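PDB 2EW2: 2-dehydropantoate 2-reductase, putative from Enterococcus faecalis, which probably catalyses the NADPH-dependent reduction of 2-dehydropantoate (ketopantoate) to (R)-pantoate, a step in pantothenate biosynthesis. Local coordinates for residues B[153-158]-B[178-183]. Residues are numbered along the deposited sequence; the frame is centred on the assembly and turned at random. Where two conformers were deposited one is given.
Sequences LENIDP and PSYSSN
L153 and Y180 pair across two parallel strands, 151-155 and 178-180, with their side chains on the same face of the sheet. Two backbone hydrogen bonds close the bridge: L153 N gives to S179 O at 3.1 Å, and S181 N gives to L153 O at 2.9 Å. CG of Y180 is anti to the backbone N (chi1 -178°), and from there the ring reaches back to L153 and N155. Its CD1 comes within 4.5 Å of L153 CD1, a loose apolar touch, while the N155 amide group sits at the ring edge near OH, the two planes 31° apart. K161, at the start of helix 161-173, adds a cation-pi contact to the same ring. E154, extended beyond CG, runs past the S181 carbonyl, with CB 3.2 Å from S181 O, and its carboxylate plane stands 73° from the Y180 ring. One water donates to E154 OE2, its O 2.6 Å from OE2, and also hydrogen-bonds Y180 OH; another donates to both E154 OE1 and S182 O. OE1 also accepts from R185 N at the start of helix 184-195, so both carboxylate oxygens are held. Beyond the strand, S181 OG accepts from N183 N (3.1 Å) in an ST turn. Strand 151-155, helix 161-173 and strand 178-180 form a beta-alpha-beta unit that ends the mixed sheet of the Rossmann-type NADP-binding domain, where the chain leaves for the helical C-terminal domain.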
loop_
_atom_site.group_PDB
_atom_site.type_symbol
_atom_site.label_atom_id
_atom_site.label_comp_id
_atom_site.label_asym_id
_atom_site.label_seq_id
_atom_site.Cartn_x
_atom_site.Cartn_y
_atom_site.Cartn_z
ATOM N N LEU B 153 -13.158 -32.608 -4.442
ATOM C CA LEU B 153 -14.203 -31.624 -4.735
ATOM C C LEU B 153 -15.136 -31.419 -3.553
ATOM O O LEU B 153 -15.196 -32.246 -2.631
ATOM C CB LEU B 153 -14.979 -31.970 -6.018
ATOM C CG LEU B 153 -15.827 -33.249 -6.042
ATOM C CD1 LEU B 153 -17.258 -33.000 -5.511
ATOM C CD2 LEU B 153 -15.878 -33.784 -7.454
ATOM N N GLU B 154 -15.847 -30.297 -3.579
ATOM C CA GLU B 154 -16.720 -29.905 -2.485
ATOM C C GLU B 154 -17.804 -29.006 -3.066
ATOM O O GLU B 154 -17.508 -28.157 -3.882
ATOM C CB GLU B 154 -15.913 -29.129 -1.417
ATOM C CG GLU B 154 -16.731 -28.804 -0.193
ATOM C CD GLU B 154 -15.986 -28.078 0.920
ATOM O OE1 GLU B 154 -14.806 -27.665 0.770
ATOM O OE2 GLU B 154 -16.624 -27.923 1.988
ATOM N N ASN B 155 -19.057 -29.222 -2.668
ATOM C CA ASN B 155 -20.149 -28.271 -2.944
ATOM C C ASN B 155 -19.962 -27.032 -2.089
ATOM O O ASN B 155 -19.601 -27.136 -0.914
ATOM C CB ASN B 155 -21.524 -28.876 -2.619
ATOM C CG ASN B 155 -21.579 -29.486 -1.229
ATOM O OD1 ASN B 155 -22.383 -29.084 -0.383
ATOM N ND2 ASN B 155 -20.710 -30.456 -0.983
ATOM N N ILE B 156 -20.214 -25.870 -2.673
ATOM C CA ILE B 156 -20.115 -24.626 -1.932
ATOM C C ILE B 156 -21.352 -24.389 -1.077
ATOM O O ILE B 156 -21.241 -23.877 0.035
ATOM C CB ILE B 156 -19.881 -23.428 -2.884
ATOM C CG1 ILE B 156 -18.523 -23.604 -3.580
ATOM C CG2 ILE B 156 -20.002 -22.086 -2.107
ATOM C CD1 ILE B 156 -18.145 -22.465 -4.519
ATOM N N ASP B 157 -22.515 -24.764 -1.607
ATOM C CA ASP B 157 -23.813 -24.570 -0.951
ATOM C C ASP B 157 -24.284 -25.912 -0.367
ATOM O O ASP B 157 -24.146 -26.936 -1.023
ATOM C CB ASP B 157 -24.821 -24.072 -1.995
ATOM C CG ASP B 157 -26.150 -23.683 -1.388
ATOM O OD1 ASP B 157 -26.961 -24.594 -1.099
ATOM O OD2 ASP B 157 -26.394 -22.464 -1.219
ATOM N N PRO B 158 -24.849 -25.911 0.854
ATOM C CA PRO B 158 -25.212 -27.207 1.465
ATOM C C PRO B 158 -26.202 -28.049 0.657
ATOM O O PRO B 158 -26.188 -29.278 0.777
ATOM C CB PRO B 158 -25.789 -26.808 2.832
ATOM C CG PRO B 158 -26.197 -25.385 2.673
ATOM C CD PRO B 158 -25.171 -24.787 1.757
ATOM N N PRO B 178 -11.545 -39.604 -7.719
ATOM C CA PRO B 178 -12.164 -38.500 -6.987
ATOM C C PRO B 178 -12.324 -38.792 -5.507
ATOM O O PRO B 178 -12.369 -39.958 -5.107
ATOM C CB PRO B 178 -13.547 -38.430 -7.615
ATOM C CG PRO B 178 -13.860 -39.853 -7.900
ATOM C CD PRO B 178 -12.558 -40.391 -8.450
ATOM N N SER B 179 -12.420 -37.739 -4.702
ATOM C CA SER B 179 -12.901 -37.872 -3.355
ATOM C C SER B 179 -13.676 -36.617 -2.973
ATOM O O SER B 179 -13.383 -35.525 -3.458
ATOM C CB SER B 179 -11.749 -38.106 -2.371
ATOM O OG SER B 179 -10.996 -36.933 -2.170
ATOM N N TYR B 180 -14.667 -36.777 -2.109
ATOM C CA TYR B 180 -15.360 -35.631 -1.548
ATOM C C TYR B 180 -14.475 -35.133 -0.426
ATOM O O TYR B 180 -13.990 -35.939 0.380
ATOM C CB TYR B 180 -16.728 -36.037 -0.988
ATOM C CG TYR B 180 -17.487 -34.853 -0.443
ATOM C CD1 TYR B 180 -18.259 -34.056 -1.290
ATOM C CD2 TYR B 180 -17.401 -34.503 0.916
ATOM C CE1 TYR B 180 -18.940 -32.936 -0.804
ATOM C CE2 TYR B 180 -18.083 -33.380 1.417
ATOM C CZ TYR B 180 -18.848 -32.610 0.540
ATOM O OH TYR B 180 -19.537 -31.514 1.010
ATOM N N SER B 181 -14.232 -33.828 -0.374
ATOM C CA SER B 181 -13.428 -33.275 0.708
ATOM C C SER B 181 -14.043 -31.999 1.248
ATOM O O SER B 181 -14.287 -31.039 0.499
ATOM C CB SER B 181 -11.983 -33.012 0.257
ATOM O OG SER B 181 -11.252 -32.288 1.262
ATOM N N SER B 182 -14.261 -31.972 2.554
ATOM C CA SER B 182 -14.720 -30.763 3.218
ATOM C C SER B 182 -13.565 -29.787 3.560
ATOM O O SER B 182 -13.741 -28.863 4.377
ATOM C CB SER B 182 -15.495 -31.132 4.479
ATOM O OG SER B 182 -14.616 -31.789 5.382
ATOM N N ASN B 183 -12.389 -29.983 2.962
ATOM C CA ASN B 183 -11.285 -29.049 3.179
ATOM C C ASN B 183 -10.912 -28.273 1.922
ATOM O O ASN B 183 -10.003 -27.454 1.963
ATOM C CB ASN B 183 -10.035 -29.738 3.778
ATOM C CG ASN B 183 -9.052 -28.729 4.421
ATOM O OD1 ASN B 183 -9.449 -27.894 5.241
ATOM N ND2 ASN B 183 -7.777 -28.808 4.041
HETATM O O HOH W 1 -13.467 -26.340 3.195
HETATM O O HOH W 2 -18.272 -29.816 2.743
#